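Local structure of octaprenyl-diphosphate synthase (Roseobacter denitrificans, 4JXN) at residues Ala308-Leu313 against Asp320-Leu325; His67-Asp72 against Ala196-Asp201; Phe217-Asp222 against Thr293-Val298. The protein probably builds all-trans-octaprenyl diphosphate, the precursor of quinone side chains, by adding five isopentenyl units to farnesyl diphosphate with the help of magnesium. All coordinates share one frame; numbering follows the deposited sequence.

Interaction 1: Ala308-Leu313 against Asp320-Leu325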
loop_
_atom_site.group_PDB
_atom_site.type_symbol
_atom_site.label_atom_id
_atom_site.label_comp_id
_atom_site.label_asym_id
_atom_site.label_seq_id
_atom_site.Cartn_x
_atom_site.Cartn_y
_atom_site.Cartn_z
ATOM N N ALA A 308 6.131 -32.342 -8.357
ATOM C CA ALA A 308 6.290 -33.315 -7.280
ATOM C C ALA A 308 5.546 -32.892 -6.025
ATOM O O ALA A 308 5.032 -33.727 -5.302
ATOM C CB ALA A 308 7.758 -33.531 -6.955
ATOM N N ALA A 309 5.488 -31.593 -5.769
ATOM C CA ALA A 309 4.798 -31.091 -4.584
ATOM C C ALA A 309 3.293 -31.415 -4.595
ATOM O O ALA A 309 2.653 -31.411 -3.546
ATOM C CB ALA A 309 5.015 -29.590 -4.441
ATOM N N LEU A 310 2.736 -31.689 -5.774
ATOM C CA LEU A 310 1.345 -32.123 -5.884
ATOM C C LEU A 310 1.112 -33.601 -5.537
ATOM O O LEU A 310 -0.028 -34.020 -5.398
ATOM C CB LEU A 310 0.837 -31.862 -7.295
ATOM C CG LEU A 310 0.817 -30.390 -7.726
ATOM C CD1 LEU A 310 0.727 -30.279 -9.237
ATOM C CD2 LEU A 310 -0.334 -29.644 -7.074
ATOM N N ALA A 311 2.185 -34.370 -5.366
ATOM C CA ALA A 311 2.117 -35.836 -5.284
ATOM C C ALA A 311 1.086 -36.389 -4.295
ATOM O O ALA A 311 0.219 -37.170 -4.695
ATOM C CB ALA A 311 3.497 -36.417 -4.984
ATOM N N PRO A 312 1.167 -35.988 -3.012
ATOM C CA PRO A 312 0.287 -36.594 -2.004
ATOM C C PRO A 312 -1.202 -36.323 -2.227
ATOM O O PRO A 312 -2.044 -37.119 -1.804
ATOM C CB PRO A 312 0.753 -35.943 -0.700
ATOM C CG PRO A 312 1.321 -34.635 -1.124
ATOM C CD PRO A 312 1.987 -34.908 -2.436
ATOM N N LEU A 313 -1.515 -35.211 -2.889
ATOM C CA LEU A 313 -2.897 -34.848 -3.170
ATOM C C LEU A 313 -3.602 -35.984 -3.898
ATOM O O LEU A 313 -2.981 -36.690 -4.694
ATOM C CB LEU A 313 -2.978 -33.584 -4.033
ATOM C CG LEU A 313 -2.388 -32.290 -3.468
ATOM C CD1 LEU A 313 -2.414 -31.191 -4.518
ATOM C CD2 LEU A 313 -3.142 -31.856 -2.225
ATOM N N ASP A 320 -4.289 -32.145 -12.585
ATOM C CA ASP A 320 -3.671 -32.381 -13.884
ATOM C C ASP A 320 -3.294 -31.055 -14.545
ATOM O O ASP A 320 -2.200 -30.917 -15.080
ATOM C CB ASP A 320 -4.638 -33.150 -14.811
ATOM C CG ASP A 320 -4.947 -34.579 -14.329
ATOM O OD1 ASP A 320 -4.273 -35.103 -13.417
ATOM O OD2 ASP A 320 -5.881 -35.191 -14.891
ATOM N N MET A 321 -4.224 -30.100 -14.514
ATOM C CA MET A 321 -4.016 -28.762 -15.062
ATOM C C MET A 321 -2.775 -28.095 -14.483
ATOM O O MET A 321 -2.043 -27.424 -15.189
ATOM C CB MET A 321 -5.234 -27.892 -14.754
ATOM C CG MET A 321 -6.464 -28.263 -15.567
ATOM S SD MET A 321 -7.987 -27.565 -14.883
ATOM C CE MET A 321 -9.237 -28.471 -15.793
ATOM N N LEU A 322 -2.559 -28.286 -13.187
ATOM C CA LEU A 322 -1.426 -27.682 -12.482
ATOM C C LEU A 322 -0.083 -28.321 -12.834
ATOM O O LEU A 322 0.964 -27.670 -12.746
ATOM C CB LEU A 322 -1.645 -27.786 -10.976
ATOM C CG LEU A 322 -2.762 -26.947 -10.322
ATOM C CD1 LEU A 322 -2.571 -26.917 -8.820
ATOM C CD2 LEU A 322 -2.825 -25.528 -10.862
ATOM N N VAL A 323 -0.128 -29.603 -13.190
ATOM C CA VAL A 323 1.034 -30.346 -13.691
ATOM C C VAL A 323 1.423 -29.801 -15.066
ATOM O O VAL A 323 2.555 -29.367 -15.264
ATOM C CB VAL A 323 0.736 -31.867 -13.751
ATOM C CG1 VAL A 323 1.871 -32.630 -14.417
ATOM C CG2 VAL A 323 0.461 -32.425 -12.351
ATOM N N ASP A 324 0.460 -29.795 -15.992
ATOM C CA ASP A 324 0.627 -29.196 -17.315
ATOM C C ASP A 324 1.149 -27.753 -17.233
ATOM O O ASP A 324 1.976 -27.339 -18.044
ATOM C CB ASP A 324 -0.702 -29.224 -18.095
ATOM C CG ASP A 324 -1.215 -30.642 -18.360
ATOM O OD1 ASP A 324 -0.408 -31.595 -18.348
ATOM O OD2 ASP A 324 -2.436 -30.810 -18.585
ATOM N N LEU A 325 0.659 -26.999 -16.253
ATOM C CA LEU A 325 1.083 -25.614 -16.050
ATOM C C LEU A 325 2.558 -25.566 -15.721
ATOM O O LEU A 325 3.261 -24.659 -16.155
ATOM C CB LEU A 325 0.280 -24.964 -14.911
ATOM C CG LEU A 325 0.545 -23.479 -14.620
ATOM C CD1 LEU A 325 0.542 -22.609 -15.873
ATOM C CD2 LEU A 325 -0.503 -22.980 -13.637
#

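Interaction 2: His67-Asp72 against Ala196-Asp201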
loop_
_atom_site.group_PDB
_atom_site.type_symbol
_atom_site.label_atom_id
_atom_site.label_comp_id
_atom_site.label_asym_id
_atom_site.label_seq_id
_atom_site.Cartn_x
_atom_site.Cartn_y
_atom_site.Cartn_z
ATOM N N HIS A 67 -10.993 -24.975 -6.279
ATOM C CA HIS A 67 -11.727 -26.069 -6.921
ATOM C C HIS A 67 -11.054 -27.413 -6.650
ATOM O O HIS A 67 -11.715 -28.404 -6.322
ATOM C CB HIS A 67 -11.853 -25.833 -8.423
ATOM C CG HIS A 67 -12.795 -24.724 -8.788
ATOM N ND1 HIS A 67 -14.118 -24.710 -8.405
ATOM C CD2 HIS A 67 -12.606 -23.602 -9.524
ATOM C CE1 HIS A 67 -14.701 -23.621 -8.874
ATOM N NE2 HIS A 67 -13.806 -22.934 -9.558
ATOM N N LEU A 68 -9.732 -27.439 -6.748
ATOM C CA LEU A 68 -8.994 -28.660 -6.450
ATOM C C LEU A 68 -9.360 -29.245 -5.078
ATOM O O LEU A 68 -9.374 -30.462 -4.911
ATOM C CB LEU A 68 -7.491 -28.402 -6.542
ATOM C CG LEU A 68 -6.532 -29.542 -6.190
ATOM C CD1 LEU A 68 -6.723 -30.768 -7.070
ATOM C CD2 LEU A 68 -5.113 -29.023 -6.292
ATOM N N CYS A 69 -9.655 -28.383 -4.110
ATOM C CA CYS A 69 -10.011 -28.825 -2.754
ATOM C C CYS A 69 -11.533 -28.870 -2.497
ATOM O O CYS A 69 -11.971 -28.990 -1.352
ATOM C CB CYS A 69 -9.323 -27.917 -1.729
ATOM S SG CYS A 69 -7.519 -27.853 -1.880
ATOM N N GLY A 70 -12.326 -28.757 -3.561
ATOM C CA GLY A 70 -13.778 -28.910 -3.486
ATOM C C GLY A 70 -14.570 -27.760 -2.882
ATOM O O GLY A 70 -15.627 -27.985 -2.295
ATOM N N TYR A 71 -14.087 -26.531 -3.038
ATOM C CA TYR A 71 -14.765 -25.362 -2.474
ATOM C C TYR A 71 -16.026 -24.992 -3.256
ATOM O O TYR A 71 -15.964 -24.731 -4.463
ATOM C CB TYR A 71 -13.827 -24.154 -2.444
ATOM C CG TYR A 71 -14.421 -22.913 -1.791
ATOM C CD1 TYR A 71 -14.839 -22.932 -0.459
ATOM C CD2 TYR A 71 -14.558 -21.720 -2.499
ATOM C CE1 TYR A 71 -15.382 -21.802 0.144
ATOM C CE2 TYR A 71 -15.086 -20.584 -1.897
ATOM C CZ TYR A 71 -15.502 -20.630 -0.578
ATOM O OH TYR A 71 -16.031 -19.498 0.010
ATOM N N ASP A 72 -17.157 -24.957 -2.553
ATOM C CA ASP A 72 -18.429 -24.525 -3.133
ATOM C C ASP A 72 -18.533 -23.002 -3.177
ATOM O O ASP A 72 -18.773 -22.433 -4.239
ATOM C CB ASP A 72 -19.611 -25.083 -2.330
ATOM C CG ASP A 72 -19.779 -26.588 -2.488
ATOM O OD1 ASP A 72 -19.547 -27.113 -3.601
ATOM O OD2 ASP A 72 -20.160 -27.246 -1.497
ATOM N N ALA A 196 -10.956 -23.170 1.038
ATOM C CA ALA A 196 -11.656 -24.439 0.806
ATOM C C ALA A 196 -11.790 -25.282 2.079
ATOM O O ALA A 196 -12.612 -26.193 2.136
ATOM C CB ALA A 196 -10.935 -25.240 -0.257
ATOM N N GLY A 197 -10.948 -24.987 3.071
ATOM C CA GLY A 197 -10.912 -25.710 4.335
ATOM C C GLY A 197 -10.065 -26.971 4.288
ATOM O O GLY A 197 -10.253 -27.881 5.100
ATOM N N ALA A 198 -9.119 -27.025 3.353
ATOM C CA ALA A 198 -8.317 -28.226 3.140
ATOM C C ALA A 198 -7.406 -28.499 4.336
ATOM O O ALA A 198 -7.025 -27.573 5.056
ATOM C CB ALA A 198 -7.496 -28.102 1.864
ATOM N N PRO A 199 -7.062 -29.777 4.556
ATOM C CA PRO A 199 -6.142 -30.121 5.645
ATOM C C PRO A 199 -4.738 -29.536 5.440
ATOM O O PRO A 199 -4.376 -29.169 4.325
ATOM C CB PRO A 199 -6.105 -31.653 5.602
ATOM C CG PRO A 199 -6.507 -32.012 4.208
ATOM C CD PRO A 199 -7.509 -30.968 3.809
ATOM N N ASP A 200 -3.960 -29.471 6.517
ATOM C CA ASP A 200 -2.676 -28.761 6.520
ATOM C C ASP A 200 -1.620 -29.321 5.564
ATOM O O ASP A 200 -0.767 -28.576 5.093
ATOM C CB ASP A 200 -2.101 -28.704 7.939
ATOM C CG ASP A 200 -2.909 -27.810 8.859
ATOM O OD1 ASP A 200 -3.164 -26.643 8.490
ATOM O OD2 ASP A 200 -3.290 -28.274 9.952
ATOM N N ASP A 201 -1.656 -30.623 5.296
ATOM C CA ASP A 201 -0.745 -31.217 4.313
ATOM C C ASP A 201 -1.082 -30.747 2.884
ATOM O O ASP A 201 -0.191 -30.367 2.123
ATOM C CB ASP A 201 -0.700 -32.761 4.425
ATOM C CG ASP A 201 -2.070 -33.424 4.278
ATOM O OD1 ASP A 201 -3.095 -32.796 4.620
ATOM O OD2 ASP A 201 -2.114 -34.591 3.831
#

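Interaction 3: Phe217-Asp222 against Thr293-Val298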
loop_
_atom_site.group_PDB
_atom_site.type_symbol
_atom_site.label_atom_id
_atom_site.label_comp_id
_atom_site.label_asym_id
_atom_site.label_seq_id
_atom_site.Cartn_x
_atom_site.Cartn_y
_atom_site.Cartn_z
ATOM N N PHE A 217 8.954 -19.626 -13.078
ATOM C CA PHE A 217 8.391 -18.550 -13.899
ATOM C C PHE A 217 9.371 -17.377 -14.127
ATOM O O PHE A 217 9.514 -16.889 -15.248
ATOM C CB PHE A 217 7.120 -18.032 -13.231
ATOM C CG PHE A 217 6.357 -17.034 -14.047
ATOM C CD1 PHE A 217 5.383 -17.448 -14.945
ATOM C CD2 PHE A 217 6.598 -15.667 -13.900
ATOM C CE1 PHE A 217 4.666 -16.520 -15.685
ATOM C CE2 PHE A 217 5.888 -14.734 -14.642
ATOM C CZ PHE A 217 4.918 -15.160 -15.535
ATOM N N GLN A 218 10.021 -16.941 -13.042
ATOM C CA GLN A 218 10.914 -15.784 -13.044
ATOM C C GLN A 218 12.262 -16.119 -13.649
ATOM O O GLN A 218 12.874 -15.273 -14.297
ATOM C CB GLN A 218 11.149 -15.287 -11.610
ATOM C CG GLN A 218 12.074 -14.089 -11.483
ATOM C CD GLN A 218 11.563 -12.899 -12.258
ATOM O OE1 GLN A 218 10.495 -12.380 -11.965
ATOM N NE2 GLN A 218 12.317 -12.469 -13.264
ATOM N N ILE A 219 12.759 -17.329 -13.399
ATOM C CA ILE A 219 14.010 -17.750 -14.032
ATOM C C ILE A 219 13.840 -17.841 -15.536
ATOM O O ILE A 219 14.748 -17.479 -16.284
ATOM C CB ILE A 219 14.531 -19.080 -13.465
ATOM C CG1 ILE A 219 15.074 -18.852 -12.064
ATOM C CG2 ILE A 219 15.637 -19.678 -14.340
ATOM C CD1 ILE A 219 15.002 -20.092 -11.200
ATOM N N VAL A 220 12.678 -18.311 -15.978
ATOM C CA VAL A 220 12.370 -18.330 -17.407
ATOM C C VAL A 220 12.478 -16.909 -17.969
ATOM O O VAL A 220 13.168 -16.699 -18.962
ATOM C CB VAL A 220 10.995 -18.957 -17.705
ATOM C CG1 VAL A 220 10.601 -18.752 -19.166
ATOM C CG2 VAL A 220 11.014 -20.443 -17.361
ATOM N N ASP A 221 11.840 -15.937 -17.316
ATOM C CA ASP A 221 11.934 -14.532 -17.747
ATOM C C ASP A 221 13.393 -14.127 -17.871
ATOM O O ASP A 221 13.813 -13.595 -18.887
ATOM C CB ASP A 221 11.238 -13.580 -16.757
ATOM C CG ASP A 221 9.756 -13.342 -17.081
ATOM O OD1 ASP A 221 9.133 -14.130 -17.826
ATOM O OD2 ASP A 221 9.204 -12.345 -16.571
ATOM N N ASP A 222 14.155 -14.386 -16.813
ATOM C CA ASP A 222 15.589 -14.092 -16.772
ATOM C C ASP A 222 16.320 -14.651 -17.992
ATOM O O ASP A 222 17.131 -13.968 -18.627
ATOM C CB ASP A 222 16.183 -14.696 -15.504
ATOM C CG ASP A 222 15.795 -13.935 -14.245
ATOM O OD1 ASP A 222 15.005 -12.969 -14.329
ATOM O OD2 ASP A 222 16.289 -14.311 -13.162
ATOM N N THR A 293 22.758 -22.404 -20.015
ATOM C CA THR A 293 22.405 -23.828 -19.897
ATOM C C THR A 293 22.133 -24.188 -18.441
ATOM O O THR A 293 21.192 -24.903 -18.100
ATOM C CB THR A 293 23.573 -24.726 -20.341
ATOM O OG1 THR A 293 24.578 -23.930 -20.975
ATOM C CG2 THR A 293 23.094 -25.820 -21.275
ATOM N N ASP A 294 23.009 -23.688 -17.590
ATOM C CA ASP A 294 22.935 -23.934 -16.193
ATOM C C ASP A 294 21.707 -23.274 -15.549
ATOM O O ASP A 294 21.112 -23.827 -14.622
ATOM C CB ASP A 294 24.196 -23.429 -15.497
ATOM C CG ASP A 294 25.409 -24.332 -15.693
ATOM O OD1 ASP A 294 25.397 -25.258 -16.541
ATOM O OD2 ASP A 294 26.399 -24.082 -14.965
ATOM N N THR A 295 21.339 -22.090 -16.019
ATOM C CA THR A 295 20.134 -21.420 -15.508
ATOM C C THR A 295 18.872 -22.125 -15.990
ATOM O O THR A 295 17.893 -22.255 -15.247
ATOM C CB THR A 295 20.094 -19.944 -15.924
ATOM O OG1 THR A 295 21.229 -19.269 -15.374
ATOM C CG2 THR A 295 18.820 -19.275 -15.411
ATOM N N SER A 296 18.907 -22.567 -17.244
ATOM C CA SER A 296 17.874 -23.413 -17.809
ATOM C C SER A 296 17.619 -24.628 -16.920
ATOM O O SER A 296 16.482 -25.044 -16.748
ATOM C CB SER A 296 18.289 -23.897 -19.206
ATOM O OG SER A 296 18.591 -22.815 -20.063
ATOM N N VAL A 297 18.685 -25.186 -16.362
ATOM C CA VAL A 297 18.597 -26.387 -15.536
ATOM C C VAL A 297 17.897 -26.083 -14.219
ATOM O O VAL A 297 17.093 -26.886 -13.743
ATOM C CB VAL A 297 20.004 -27.000 -15.302
ATOM C CG1 VAL A 297 20.012 -27.994 -14.148
ATOM C CG2 VAL A 297 20.502 -27.672 -16.579
ATOM N N VAL A 298 18.189 -24.926 -13.634
ATOM C CA VAL A 298 17.522 -24.530 -12.386
ATOM C C VAL A 298 16.038 -24.296 -12.634
ATOM O O VAL A 298 15.190 -24.774 -11.861
ATOM C CB VAL A 298 18.187 -23.311 -11.734
ATOM C CG1 VAL A 298 17.394 -22.826 -10.531
ATOM C CG2 VAL A 298 19.587 -23.681 -11.306
#

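Interaction 1: Ala308-Leu313 against Asp320-Leu325
Leu310 reaches across to Leu322 and Val323, and this one side chain carries the whole contact. From CB, which points at helix 317-330 but stays too far back to meet it, the chain goes on to CG. The first torsion (chi1 -62°) sets CG opposite the carbonyl carbon and beside the backbone N; CG, too, is only a spacer. The touching is left to the two methyls at the fork. CD1, which continues the chain in extended fashion from CA (chi2 162°), reaches farther into the opposing helix and settles between two consecutive residues, 3.9 Å from Leu322 CB and 3.8 Å from Val323 CG2. The other branch, CD2, lies against a methyl instead: Leu310 CD2 to Leu322 CD1 is 3.9 Å. The two leucines therefore lie crosswise, at about a right angle, and each of the two Leu310 methyls has its own point of rest on Leu322.

Val323 contributes from the side with a single branch, since its CG1 is turned beside its own carbonyl carbon while CG2 lies beside the backbone N and meets Leu310. The Leu310 backbone opens a type I beta turn ending at Leu313, and the Leu313 N to Leu310 O bond is weak at 3.2 Å.

Tyr209 of helix 200-224 packs on Leu310 and hydrogen-bonds through its OH to Leu322 O, so it joins both partners from a third helix. Leu322 also leans on Met15 of helix 9-34 and Ala64 of helix 57-68.

A chain that leaves helix 291-309, turns and runs back as helix 317-330, with leucines filling the seam, is a helical hairpin; here it forms the C-terminal end of the all-alpha isoprenoid synthase fold.

Interaction 2: His67-Asp72 against Ala196-Asp201
Cys69 and Tyr71 meet Ala196 and Ala198 in a small apolar surface contact between two helix ends of the isoprenoid synthase fold, where the chain leaves helix 57-68 on one side and passes from helix 170-196 to helix 200-224 on the other. Both exits are Schellman motifs. Gly70 closes the first with positive phi (75°), its N bonded to His67 O at 2.8 Å, and Gly197 closes the second in the same way. With each helix ended so abruptly, the residues around the two glycines are brought side by side, Tyr71 CA lying only 4.6 Å from Ala196 CA.

Ala196 sits between the two residues of the other segment. Tyr71 comes up with CG anti to its backbone N (chi1 -176°), which brings ring atom CD1 to 3.7 Å from Ala196 CA, and Tyr71 CB stands 3.8 Å from Ala196 CB. The far end of the tyrosine is held by its own neighbourhood, OH bonding to Phe75 N and the ring meeting His76 with planes at about 80°. Cys69 SG rests on the methyl of Ala198, 3.8 Å from its CB. The tightest point is between two beta carbons, Cys69 CB and Ala196 CB, 3.5 Å apart.

Interaction 3: Phe217-Asp222 against Thr293-Val298
Asp222 OD1 accepts a hydrogen bond from Gln218 NE2 at 2.9 Å, one turn back on the same helix. The bond is moderately bent (152° at the hydrogen); the oxygen lies in the amide plane of Gln218, whereas the donor stands above the plane of the carboxylate. The other end of that amide, Gln218 OE1, is bonded to Thr181 OG1, so both polar atoms of the amide have partners, and the glutamine probably helps to fix the rotation of the Asp222 carboxylate. Asp221 and Asp222 open the DDxxD sequence that matches the second aspartate-rich motif of this family, which in relatives binds magnesium and diphosphate.

From the same helix, Ile219 makes the contact with helix 291-309. Its two branches divide the work. CG2 presses on Thr295, 3.4 Å from Thr295 CG2, closer than an ordinary methyl contact, and 3.5 Å from Thr295 O. CD1, at the end of the longer branch, meets Val298 CG1 at 3.7 Å, one turn farther along, the two side chains crossing at about a right angle. Thr295 shows its methyl because OG1 is turned beside its backbone N (chi1 -61°) and bonds to Ala291 O within its own helix, leaving carbon to face Ile219.

The two helices run in roughly opposite senses. Thr295 is further packed by Met248, Pro249 and Lys252 of helix 248-254, and Phe217 turns to Leu57 and Arg58 of helix 57-68, which sets the contact within an all-alpha bundle without strands.

Interactions 1 and 3 are buried contacts of branched side chains, leucine and valine in one, isoleucine, threonine and valine in the other, while interaction 2 lies at the surface and relies on alanines, a cysteine and the start of a tyrosine ring. Helix 291-309 serves interactions 1 and 3; the 196-201 segment of interaction 2 leads into helix 200-224, which carries interaction 3, about 31 Å away between centres. Interactions 1 and 2 touch directly: Leu68 CD2 is 3.9 Å from Leu313 CD1. Interaction 3 alone has a polar side-chain pair beside its apolar seam; interaction 2 joins two helix ends, and interaction 1 sets the turn after helix 291-309 against the body of helix 317-330.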